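Local coordinates for protein glycosyl transferase family 8 (Streptococcus pneumoniae, PDB 5GVV) that transfers galactose from UDP-galactose to the terminal glucose of the already glycosylated serine-rich repeat protein PsrP, the third step in building its O-linked glycan, at residues G12-I17 / L38-P44; K66-F72 / F92-F96; M24-H30 / Y250-W255. All blocks are in the same frame, centred on the assembly; numbering follows the deposited sequence.

Contact 1 of 3, residues G12-I17 / L38-P44. With UDP (uridine-5'-diphosphate), chain D.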
loop_
_atom_site.group_PDB
_atom_site.type_symbol
_atom_site.label_atom_id
_atom_site.label_comp_id
_atom_site.label_asym_id
_atom_site.label_seq_id
_atom_site.Cartn_x
_atom_site.Cartn_y
_atom_site.Cartn_z
ATOM N N GLY A 12 1.246 -14.038 -0.002
ATOM C CA GLY A 12 0.365 -12.992 0.480
ATOM C C GLY A 12 -0.560 -12.431 -0.577
ATOM O O GLY A 12 -0.297 -12.555 -1.778
ATOM N N ASP A 13 -1.650 -11.815 -0.130
ATOM C CA ASP A 13 -2.612 -11.205 -1.045
ATOM C C ASP A 13 -2.302 -9.728 -1.267
ATOM O O ASP A 13 -1.454 -9.154 -0.580
ATOM C CB ASP A 13 -4.044 -11.380 -0.520
ATOM C CG ASP A 13 -4.263 -10.715 0.832
ATOM O OD1 ASP A 13 -3.331 -10.707 1.665
ATOM O OD2 ASP A 13 -5.378 -10.200 1.067
ATOM N N TYR A 14 -3.007 -9.123 -2.223
ATOM C CA TYR A 14 -2.822 -7.723 -2.596
ATOM C C TYR A 14 -3.084 -6.790 -1.415
ATOM O O TYR A 14 -2.473 -5.731 -1.303
ATOM C CB TYR A 14 -3.780 -7.390 -3.744
ATOM C CG TYR A 14 -3.559 -6.063 -4.448
ATOM C CD1 TYR A 14 -2.330 -5.415 -4.425
ATOM C CD2 TYR A 14 -4.594 -5.468 -5.157
ATOM C CE1 TYR A 14 -2.150 -4.194 -5.087
ATOM C CE2 TYR A 14 -4.426 -4.263 -5.811
ATOM C CZ TYR A 14 -3.207 -3.631 -5.774
ATOM O OH TYR A 14 -3.065 -2.433 -6.443
ATOM N N ALA A 15 -4.003 -7.180 -0.537
ATOM C CA ALA A 15 -4.348 -6.344 0.609
ATOM C C ALA A 15 -3.167 -6.234 1.563
ATOM O O ALA A 15 -3.094 -5.305 2.364
ATOM C CB ALA A 15 -5.568 -6.900 1.327
ATOM N N TYR A 16 -2.249 -7.192 1.467
ATOM C CA TYR A 16 -1.063 -7.230 2.313
ATOM C C TYR A 16 0.160 -6.730 1.537
ATOM O O TYR A 16 1.298 -6.920 1.973
ATOM C CB TYR A 16 -0.827 -8.676 2.767
ATOM C CG TYR A 16 -0.485 -8.870 4.230
ATOM C CD1 TYR A 16 -1.406 -8.582 5.231
ATOM C CD2 TYR A 16 0.748 -9.386 4.609
ATOM C CE1 TYR A 16 -1.095 -8.782 6.576
ATOM C CE2 TYR A 16 1.068 -9.586 5.948
ATOM C CZ TYR A 16 0.144 -9.283 6.921
ATOM O OH TYR A 16 0.461 -9.488 8.248
ATOM N N ILE A 17 -0.061 -6.081 0.396
ATOM C CA ILE A 17 1.060 -5.681 -0.462
ATOM C C ILE A 17 2.087 -4.765 0.230
ATOM O O ILE A 17 3.291 -4.867 -0.050
ATOM C CB ILE A 17 0.574 -5.059 -1.800
ATOM C CG1 ILE A 17 1.709 -5.033 -2.829
ATOM C CG2 ILE A 17 -0.001 -3.660 -1.575
ATOM C CD1 ILE A 17 2.124 -6.422 -3.324
ATOM N N LEU A 38 6.677 -15.469 -5.246
ATOM C CA LEU A 38 5.602 -14.860 -4.462
ATOM C C LEU A 38 4.270 -15.519 -4.774
ATOM O O LEU A 38 3.697 -15.313 -5.850
ATOM C CB LEU A 38 5.516 -13.352 -4.705
ATOM C CG LEU A 38 4.357 -12.607 -4.033
ATOM C CD1 LEU A 38 4.349 -12.873 -2.542
ATOM C CD2 LEU A 38 4.462 -11.110 -4.304
ATOM N N LEU A 39 3.782 -16.319 -3.833
ATOM C CA LEU A 39 2.494 -16.983 -3.994
ATOM C C LEU A 39 1.364 -15.993 -3.723
ATOM O O LEU A 39 1.330 -15.352 -2.671
ATOM C CB LEU A 39 2.394 -18.193 -3.060
ATOM C CG LEU A 39 2.942 -19.520 -3.603
ATOM C CD1 LEU A 39 4.437 -19.446 -3.835
ATOM C CD2 LEU A 39 2.593 -20.698 -2.684
ATOM N N ASN A 40 0.456 -15.849 -4.683
ATOM C CA ASN A 40 -0.642 -14.895 -4.550
ATOM C C ASN A 40 -1.785 -15.234 -5.497
ATOM O O ASN A 40 -1.637 -16.089 -6.368
ATOM C CB ASN A 40 -0.153 -13.468 -4.828
ATOM C CG ASN A 40 0.147 -13.226 -6.306
ATOM O OD1 ASN A 40 -0.578 -12.496 -6.988
ATOM N ND2 ASN A 40 1.225 -13.826 -6.801
ATOM N N GLN A 41 -2.919 -14.559 -5.325
ATOM C CA GLN A 41 -4.065 -14.747 -6.211
ATOM C C GLN A 41 -4.386 -13.480 -6.978
ATOM O O GLN A 41 -4.817 -13.536 -8.128
ATOM C CB GLN A 41 -5.317 -15.120 -5.416
ATOM C CG GLN A 41 -5.261 -16.419 -4.642
ATOM C CD GLN A 41 -6.625 -16.805 -4.096
ATOM O OE1 GLN A 41 -6.945 -16.541 -2.936
ATOM N NE2 GLN A 41 -7.442 -17.422 -4.938
ATOM N N ASP A 42 -4.183 -12.333 -6.338
ATOM C CA ASP A 42 -4.765 -11.095 -6.851
ATOM C C ASP A 42 -3.818 -9.903 -6.979
ATOM O O ASP A 42 -4.278 -8.778 -7.162
ATOM C CB ASP A 42 -5.969 -10.704 -5.989
ATOM C CG ASP A 42 -5.585 -10.416 -4.543
ATOM O OD1 ASP A 42 -4.488 -10.836 -4.100
ATOM O OD2 ASP A 42 -6.391 -9.770 -3.845
ATOM N N ILE A 43 -2.510 -10.130 -6.898
ATOM C CA ILE A 43 -1.559 -9.028 -7.059
ATOM C C ILE A 43 -1.432 -8.610 -8.530
ATOM O O ILE A 43 -1.176 -9.447 -9.405
ATOM C CB ILE A 43 -0.179 -9.352 -6.452
ATOM C CG1 ILE A 43 -0.315 -9.699 -4.965
ATOM C CG2 ILE A 43 0.772 -8.170 -6.605
ATOM C CD1 ILE A 43 1.006 -10.063 -4.302
ATOM N N PRO A 44 -1.630 -7.310 -8.804
ATOM C CA PRO A 44 -1.586 -6.756 -10.164
ATOM C C PRO A 44 -0.257 -6.989 -10.875
ATOM O O PRO A 44 0.802 -6.893 -10.251
ATOM C CB PRO A 44 -1.800 -5.261 -9.930
ATOM C CG PRO A 44 -2.653 -5.206 -8.706
ATOM C CD PRO A 44 -2.117 -6.314 -7.829
HETATM N N1 UDP D . -1.306 -12.953 5.230
HETATM C C2 UDP D . -1.772 -12.251 4.135
HETATM N N3 UDP D . -2.808 -11.345 4.266
HETATM C C4 UDP D . -3.388 -11.139 5.502
HETATM C C5 UDP D . -2.914 -11.845 6.606
HETATM C C6 UDP D . -1.949 -12.837 6.434
HETATM O O2 UDP D . -1.257 -12.438 3.036
HETATM O O4 UDP D . -4.312 -10.326 5.619
HETATM C "C1'" UDP D . -0.194 -13.912 5.049
HETATM C "C2'" UDP D . 1.130 -13.200 5.282
HETATM O "O2'" UDP D . 2.129 -13.737 4.444
HETATM C "C3'" UDP D . 1.464 -13.538 6.717
HETATM C "C4'" UDP D . 0.863 -14.930 6.863
HETATM O "O4'" UDP D . -0.271 -14.951 6.013
HETATM O "O3'" UDP D . 2.859 -13.523 6.930
HETATM C "C5'" UDP D . 0.472 -15.255 8.302
HETATM O "O5'" UDP D . -0.009 -14.079 8.916
HETATM P PA UDP D . 0.721 -13.545 10.242
HETATM O O1A UDP D . 2.126 -13.283 9.871
HETATM O O2A UDP D . 0.046 -12.331 10.757
HETATM O O3A UDP D . 0.608 -14.752 11.311
HETATM P PB UDP D . 1.593 -14.900 12.584
HETATM O O1B UDP D . 1.466 -16.253 13.174
HETATM O O2B UDP D . 1.185 -13.905 13.602
HETATM O O3B UDP D . 2.997 -14.657 12.170
HETATM O O HOH W 1 -6.369 -9.140 -1.360
#

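Contact 2 of 3, residues K66-F72 / F92-F96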
loop_
_atom_site.group_PDB
_atom_site.type_symbol
_atom_site.label_atom_id
_atom_site.label_comp_id
_atom_site.label_asym_id
_atom_site.label_seq_id
_atom_site.Cartn_x
_atom_site.Cartn_y
_atom_site.Cartn_z
ATOM N N LYS A 66 0.832 -17.700 -9.285
ATOM C CA LYS A 66 -0.601 -17.434 -9.194
ATOM C C LYS A 66 -1.391 -18.657 -8.734
ATOM O O LYS A 66 -1.469 -19.671 -9.439
ATOM C CB LYS A 66 -1.137 -16.913 -10.534
ATOM C CG LYS A 66 -0.888 -15.415 -10.750
ATOM C CD LYS A 66 -1.615 -14.594 -9.693
ATOM C CE LYS A 66 -1.648 -13.102 -10.028
ATOM N NZ LYS A 66 -0.361 -12.413 -9.735
ATOM N N LEU A 67 -1.974 -18.552 -7.545
ATOM C CA LEU A 67 -2.819 -19.614 -7.017
ATOM C C LEU A 67 -4.247 -19.453 -7.533
ATOM O O LEU A 67 -5.184 -19.221 -6.763
ATOM C CB LEU A 67 -2.791 -19.643 -5.485
ATOM C CG LEU A 67 -1.474 -20.058 -4.826
ATOM C CD1 LEU A 67 -0.551 -18.879 -4.767
ATOM C CD2 LEU A 67 -1.692 -20.595 -3.432
ATOM N N ILE A 68 -4.401 -19.580 -8.844
ATOM C CA ILE A 68 -5.702 -19.447 -9.479
ATOM C C ILE A 68 -6.110 -20.795 -10.055
ATOM O O ILE A 68 -5.413 -21.349 -10.907
ATOM C CB ILE A 68 -5.666 -18.385 -10.593
ATOM C CG1 ILE A 68 -5.200 -17.039 -10.024
ATOM C CG2 ILE A 68 -7.030 -18.264 -11.259
ATOM C CD1 ILE A 68 -4.988 -15.954 -11.069
ATOM N N GLY A 69 -7.235 -21.325 -9.582
ATOM C CA GLY A 69 -7.698 -22.629 -10.024
ATOM C C GLY A 69 -8.231 -23.468 -8.875
ATOM O O GLY A 69 -8.024 -23.141 -7.703
ATOM N N SER A 70 -8.910 -24.559 -9.219
ATOM C CA SER A 70 -9.554 -25.425 -8.236
ATOM C C SER A 70 -8.549 -26.258 -7.442
ATOM O O SER A 70 -8.801 -26.599 -6.286
ATOM C CB SER A 70 -10.557 -26.349 -8.931
ATOM O OG SER A 70 -9.894 -27.257 -9.799
ATOM N N GLN A 71 -7.414 -26.584 -8.060
ATOM C CA GLN A 71 -6.380 -27.376 -7.389
ATOM C C GLN A 71 -5.830 -26.634 -6.173
ATOM O O GLN A 71 -5.205 -27.232 -5.299
ATOM C CB GLN A 71 -5.251 -27.766 -8.354
ATOM C CG GLN A 71 -4.370 -26.611 -8.833
ATOM C CD GLN A 71 -4.982 -25.842 -9.991
ATOM O OE1 GLN A 71 -6.154 -25.467 -9.951
ATOM N NE2 GLN A 71 -4.191 -25.612 -11.036
ATOM N N PHE A 72 -6.070 -25.326 -6.125
ATOM C CA PHE A 72 -5.825 -24.541 -4.924
ATOM C C PHE A 72 -7.172 -24.284 -4.254
ATOM O O PHE A 72 -7.249 -23.782 -3.133
ATOM C CB PHE A 72 -5.153 -23.212 -5.272
ATOM C CG PHE A 72 -4.075 -23.327 -6.311
ATOM C CD1 PHE A 72 -4.316 -22.934 -7.621
ATOM C CD2 PHE A 72 -2.821 -23.826 -5.984
ATOM C CE1 PHE A 72 -3.328 -23.035 -8.588
ATOM C CE2 PHE A 72 -1.824 -23.932 -6.945
ATOM C CZ PHE A 72 -2.078 -23.533 -8.249
ATOM N N PHE A 92 1.515 -25.024 -0.755
ATOM C CA PHE A 92 1.696 -25.260 -2.192
ATOM C C PHE A 92 3.093 -24.908 -2.701
ATOM O O PHE A 92 3.324 -24.864 -3.909
ATOM C CB PHE A 92 0.652 -24.478 -2.997
ATOM C CG PHE A 92 -0.768 -24.824 -2.649
ATOM C CD1 PHE A 92 -1.395 -25.909 -3.246
ATOM C CD2 PHE A 92 -1.475 -24.063 -1.726
ATOM C CE1 PHE A 92 -2.706 -26.232 -2.931
ATOM C CE2 PHE A 92 -2.786 -24.378 -1.405
ATOM C CZ PHE A 92 -3.404 -25.463 -2.009
ATOM N N ILE A 93 4.020 -24.659 -1.783
ATOM C CA ILE A 93 5.395 -24.319 -2.157
ATOM C C ILE A 93 6.044 -25.275 -3.174
ATOM O O ILE A 93 6.555 -24.820 -4.200
ATOM C CB ILE A 93 6.298 -24.107 -0.908
ATOM C CG1 ILE A 93 5.992 -22.752 -0.257
ATOM C CG2 ILE A 93 7.768 -24.168 -1.283
ATOM C CD1 ILE A 93 6.651 -22.549 1.103
ATOM N N PRO A 94 6.009 -26.598 -2.918
ATOM C CA PRO A 94 6.710 -27.470 -3.870
ATOM C C PRO A 94 6.015 -27.590 -5.227
ATOM O O PRO A 94 6.537 -28.265 -6.116
ATOM C CB PRO A 94 6.727 -28.829 -3.154
ATOM C CG PRO A 94 5.531 -28.806 -2.277
ATOM C CD PRO A 94 5.401 -27.371 -1.816
ATOM N N ASP A 95 4.868 -26.941 -5.394
ATOM C CA ASP A 95 4.184 -26.932 -6.682
ATOM C C ASP A 95 4.725 -25.837 -7.607
ATOM O O ASP A 95 4.440 -25.836 -8.809
ATOM C CB ASP A 95 2.671 -26.768 -6.492
ATOM C CG ASP A 95 2.017 -28.004 -5.898
ATOM O OD1 ASP A 95 2.486 -29.125 -6.193
ATOM O OD2 ASP A 95 1.034 -27.858 -5.136
ATOM N N PHE A 96 5.510 -24.916 -7.048
ATOM C CA PHE A 96 6.049 -23.798 -7.819
ATOM C C PHE A 96 7.574 -23.739 -7.839
ATOM O O PHE A 96 8.175 -23.423 -8.867
ATOM C CB PHE A 96 5.519 -22.467 -7.274
ATOM C CG PHE A 96 4.031 -22.301 -7.407
ATOM C CD1 PHE A 96 3.193 -22.585 -6.334
ATOM C CD2 PHE A 96 3.468 -21.858 -8.600
ATOM C CE1 PHE A 96 1.821 -22.432 -6.444
ATOM C CE2 PHE A 96 2.095 -21.698 -8.717
ATOM C CZ PHE A 96 1.271 -21.988 -7.637
#

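Contact 3 of 3, residues M24-H30 / Y250-W255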
loop_
_atom_site.group_PDB
_atom_site.type_symbol
_atom_site.label_atom_id
_atom_site.label_comp_id
_atom_site.label_asym_id
_atom_site.label_seq_id
_atom_site.Cartn_x
_atom_site.Cartn_y
_atom_site.Cartn_z
HETATM N N MSE A 24 10.202 -7.710 1.548
HETATM C CA MSE A 24 11.104 -7.929 0.431
HETATM C C MSE A 24 12.157 -6.867 0.369
HETATM O O MSE A 24 13.317 -7.137 0.133
HETATM C CB MSE A 24 10.361 -8.037 -0.944
HETATM C CG MSE A 24 9.489 -9.263 -1.077
HETATM SE SE MSE A 24 8.446 -9.149 -2.793
HETATM C CE MSE A 24 10.090 -8.701 -3.702
ATOM N N LYS A 25 11.779 -5.603 0.561
ATOM C CA LYS A 25 12.764 -4.517 0.580
ATOM C C LYS A 25 13.862 -4.761 1.613
ATOM O O LYS A 25 15.045 -4.568 1.323
ATOM C CB LYS A 25 12.091 -3.165 0.837
ATOM C CG LYS A 25 11.529 -2.520 -0.420
ATOM C CD LYS A 25 11.256 -1.027 -0.246
ATOM C CE LYS A 25 10.004 -0.760 0.562
ATOM N NZ LYS A 25 9.489 0.636 0.350
ATOM N N SER A 26 13.477 -5.187 2.812
ATOM C CA SER A 26 14.459 -5.430 3.871
ATOM C C SER A 26 15.384 -6.587 3.488
ATOM O O SER A 26 16.593 -6.520 3.720
ATOM C CB SER A 26 13.769 -5.688 5.215
ATOM O OG SER A 26 13.022 -6.892 5.217
ATOM N N LEU A 27 14.817 -7.627 2.881
ATOM C CA LEU A 27 15.593 -8.771 2.388
ATOM C C LEU A 27 16.606 -8.359 1.313
ATOM O O LEU A 27 17.785 -8.737 1.378
ATOM C CB LEU A 27 14.649 -9.853 1.844
ATOM C CG LEU A 27 15.248 -11.094 1.171
ATOM C CD1 LEU A 27 16.081 -11.905 2.145
ATOM C CD2 LEU A 27 14.162 -11.957 0.568
ATOM N N CYS A 28 16.149 -7.577 0.336
ATOM C CA CYS A 28 16.989 -7.178 -0.795
ATOM C C CYS A 28 18.021 -6.132 -0.394
ATOM O O CYS A 28 19.076 -6.016 -1.017
ATOM C CB CYS A 28 16.124 -6.638 -1.940
ATOM S SG CYS A 28 15.040 -7.866 -2.687
ATOM N N ARG A 29 17.701 -5.354 0.636
ATOM C CA ARG A 29 18.627 -4.368 1.170
ATOM C C ARG A 29 19.947 -5.019 1.596
ATOM O O ARG A 29 21.025 -4.442 1.412
ATOM C CB ARG A 29 17.983 -3.661 2.364
ATOM C CG ARG A 29 18.909 -2.725 3.125
ATOM C CD ARG A 29 19.434 -1.608 2.235
ATOM N NE ARG A 29 20.190 -0.627 3.008
ATOM C CZ ARG A 29 21.503 -0.688 3.214
ATOM N NH1 ARG A 29 22.220 -1.679 2.704
ATOM N NH2 ARG A 29 22.103 0.247 3.933
ATOM N N HIS A 30 19.862 -6.234 2.136
ATOM C CA HIS A 30 21.024 -6.862 2.755
ATOM C C HIS A 30 21.490 -8.137 2.051
ATOM O O HIS A 30 22.506 -8.717 2.434
ATOM C CB HIS A 30 20.729 -7.162 4.227
ATOM C CG HIS A 30 20.380 -5.948 5.033
ATOM N ND1 HIS A 30 21.319 -5.020 5.430
ATOM C CD2 HIS A 30 19.192 -5.511 5.517
ATOM C CE1 HIS A 30 20.727 -4.065 6.122
ATOM N NE2 HIS A 30 19.435 -4.337 6.190
ATOM N N TYR A 250 12.068 0.543 6.877
ATOM C CA TYR A 250 12.101 -0.170 5.607
ATOM C C TYR A 250 10.886 0.111 4.725
ATOM O O TYR A 250 11.003 0.147 3.496
ATOM C CB TYR A 250 12.301 -1.668 5.835
ATOM C CG TYR A 250 13.700 -2.000 6.289
ATOM C CD1 TYR A 250 14.731 -2.142 5.367
ATOM C CD2 TYR A 250 13.995 -2.159 7.633
ATOM C CE1 TYR A 250 16.018 -2.441 5.777
ATOM C CE2 TYR A 250 15.275 -2.457 8.048
ATOM C CZ TYR A 250 16.281 -2.597 7.115
ATOM O OH TYR A 250 17.565 -2.896 7.526
ATOM N N SER A 251 9.724 0.321 5.338
ATOM C CA SER A 251 8.522 0.644 4.566
ATOM C C SER A 251 8.692 1.939 3.766
ATOM O O SER A 251 8.249 2.036 2.614
ATOM C CB SER A 251 7.305 0.762 5.487
ATOM O OG SER A 251 6.156 1.164 4.758
ATOM N N LEU A 252 9.349 2.922 4.381
ATOM C CA LEU A 252 9.512 4.238 3.770
ATOM C C LEU A 252 10.791 4.368 2.946
ATOM O O LEU A 252 11.110 5.453 2.439
ATOM C CB LEU A 252 9.472 5.314 4.853
ATOM C CG LEU A 252 8.185 5.288 5.668
ATOM C CD1 LEU A 252 8.304 6.149 6.902
ATOM C CD2 LEU A 252 7.008 5.737 4.817
HETATM N N MSE A 253 11.515 3.263 2.805
HETATM C CA MSE A 253 12.744 3.245 2.019
HETATM C C MSE A 253 12.408 3.111 0.538
HETATM O O MSE A 253 11.660 2.208 0.144
HETATM C CB MSE A 253 13.636 2.091 2.488
HETATM C CG MSE A 253 15.006 2.028 1.837
HETATM SE SE MSE A 253 16.105 0.627 2.633
HETATM C CE MSE A 253 16.552 1.523 4.299
ATOM N N ASP A 254 12.922 4.030 -0.279
ATOM C CA ASP A 254 12.754 3.928 -1.730
ATOM C C ASP A 254 13.544 2.733 -2.245
ATOM O O ASP A 254 14.569 2.374 -1.670
ATOM C CB ASP A 254 13.262 5.196 -2.423
ATOM C CG ASP A 254 12.286 6.358 -2.334
ATOM O OD1 ASP A 254 11.058 6.127 -2.289
ATOM O OD2 ASP A 254 12.750 7.514 -2.331
ATOM N N TRP A 255 13.080 2.117 -3.328
ATOM C CA TRP A 255 13.823 1.030 -3.946
ATOM C C TRP A 255 15.141 1.556 -4.505
ATOM O O TRP A 255 16.135 0.825 -4.582
ATOM C CB TRP A 255 12.995 0.401 -5.063
ATOM C CG TRP A 255 12.077 -0.688 -4.585
ATOM C CD1 TRP A 255 10.724 -0.611 -4.397
ATOM C CD2 TRP A 255 12.459 -2.022 -4.235
ATOM N NE1 TRP A 255 10.245 -1.825 -3.948
ATOM C CE2 TRP A 255 11.291 -2.707 -3.844
ATOM C CE3 TRP A 255 13.679 -2.706 -4.219
ATOM C CZ2 TRP A 255 11.309 -4.049 -3.439
ATOM C CZ3 TRP A 255 13.697 -4.036 -3.818
ATOM C CH2 TRP A 255 12.518 -4.692 -3.431
#

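Contact 1 of 3, residues G12-I17 / L38-P44
Gly12 N and Tyr14 N both donate across to 38-44. Gly12 N gives a nearly straight bond to Leu39 O (3.0 Å), continuing the pairing of the parallel strands 6-11 and 34-40 one residue past the end of the first. Tyr14 N donates to Asp42 OD1 (2.9 Å), met on the syn side but 33° out of the carboxylate plane. The other carboxylate oxygen, Asp42 OD2, is bridged by a water to Asp13 OD2 and Ala15 N; by donating to both acids, the water reconciles two carboxylates that would otherwise probably repel.

The apolar part is built on Tyr14. Its CG stands anti to the backbone N (chi1 -169°), which lays the ring across Pro44, and Pro44 CD sits 3.3 Å from the ring centroid in a CH-pi contact over the middle of the face. Proline suits the place because its compact ring holds the CD and CG methylenes firmly against the aromatic face. Tyr14 OH reaches Trp235 O and Arg18 NH1 of the second subunit. Deeper in, Ile43 CD1 meets Ile17 CD1. Asn40 OD1 accepts from Ile43 N in an Asx motif that shapes the turn, and also from Lys66 NZ.

Asp13 OD1 accepts a hydrogen bond from UDP N3 (2.7 Å), Asp13 N donates to UDP O2 at 3.3 Å, and the Tyr16 ring lays a face against the base. Gly12 suits its place because, having no side chain, it lets UDP O2 come within 3.1 Å of its CA. This is the uridine-binding loop after the first strand of a GT-A, Rossmann-like nucleotide-sugar fold.

Contact 2 of 3, residues K66-F72 / F92-F96
Between 66-72 and 92-96 the backbones stay well apart, Phe72 and Phe92 being nearest with CA atoms 8.0 Å from each other, and no hydrogen bond crosses; 66-72 bends through an inverse gamma turn centred on Leu67 and a type I turn from Gly69 to Phe72. Side chains therefore make nearly all of the contact, and three phenylalanines lead it.

Phe72 turns its edge to the face of Phe92 in a T-shaped pair, centroids 5.3 Å apart and planes at 73°, with Phe72 CD2 lying 3.7 Å from Phe92 CD1. Toward Phe96 the planes are within 14° of parallel but so far slid apart that they barely overlap, and Phe72 CE2 comes 3.7 Å from Phe96 CZ. Phe72 thus joins two rings that a CG anti to the carbonyl carbon (chi1 -59° in Phe92) sends from one short turn toward 66-72. Its own faces are covered from within 66-72, one by Leu67 CA and the other by Gln71 CG, which limits how far the ring can tilt.

Leu67 adds a branched wedge: CD2 touches Phe92 CD2 at 3.9 Å, while CG lies 4.4 Å from Phe96 CE1. Phenylalanine suits these positions because flat, wholly apolar rings can fill the gap between two separated backbones. The closest backbone approach to a ring is Gln71 O to Phe92 CE1, 3.6 Å.

The cluster lies beside the edge strand 61-66 of the seven-stranded sheet. Leu67 and Phe96 both pack on Leu39 of strand 34-40, whereas Phe92 rests on Arg159 and Ile163 of helix 158-167, and Asp95 forms a salt bridge with Arg159.

Contact 3 of 3, residues M24-H30 / Y250-W255
Lys25 NZ reaches across from helix 17-30 to two carbonyl oxygens in the turn that ends helix 244-251. It donates to Met253 O at 2.7 Å, tilted only slightly from the carbonyl plane, and to Ser251 O at 2.9 Å, from well above the plane of that second carbonyl. A lysine suits this site because its ammonium can serve several acceptors at a helix C-terminus, where the helix dipole would probably favour a positive charge. A bend at chi3 (-76°) takes the amine round to these oxygens, and the carbon chain is used as well: Lys25 CG lies over the six-membered ring of Trp255, 3.6 Å from its centroid, in a CH-pi contact.

His30 NE2 and Tyr250 OH share the second polar link, an almost straight hydrogen bond of 2.7 Å in which either could be the donor. The two rings meet rim to rim with planes at 66°, and the hydroxyl lies near the plane of the imidazole. Tyr250 is fixed further along its length, for Ser26 CB packs over one face and Arg29 CG stands at the edge. The small serine lets the ring come close to the helix; its OG is satisfied elsewhere, by Ala23 O and Val111 N. Trp255 NE1 is hydrogen-bonded to Glu21 OE2. Asp254 OD1 and OD2 are hydrogen-bonded to Trp255 N and Ser256 N of the second subunit.

Met253, present as selenomethionine, touches Arg29 CD through SE (4.0 Å), while Cys28 CB and SG lie at the edge of the Trp255 ring, a sulfur-aromatic contact. The end of helix 244-251 and the start of helix 255-263 pack along helix 17-30, with Lys25 running between Tyr250 and Trp255, and strand 34-40 and helix 45-57 cover Met24 and Cys28.

How the contacts relate
Contact 1 and contact 3 are buried, whereas contact 2 is partly exposed at the sheet's margin. Contacts 1 and 2 adjoin directly: Asn40 O meets Leu67 N at 2.8 Å, a probable hydrogen bond tying the ends of neighbouring parallel strands together. Contacts 1 and 3 do not touch but share helix 17-30, at its start and its end, and both reach the second subunit. Their chemistry follows their place: backbone amides, carboxylates and water beside the nucleotide in 12-17/38-44, apolar, mainly aromatic packing in 66-72/92-96, and lysine and histidine side-chain bonds where 24-30 meets 250-255, segments some 220 residues apart.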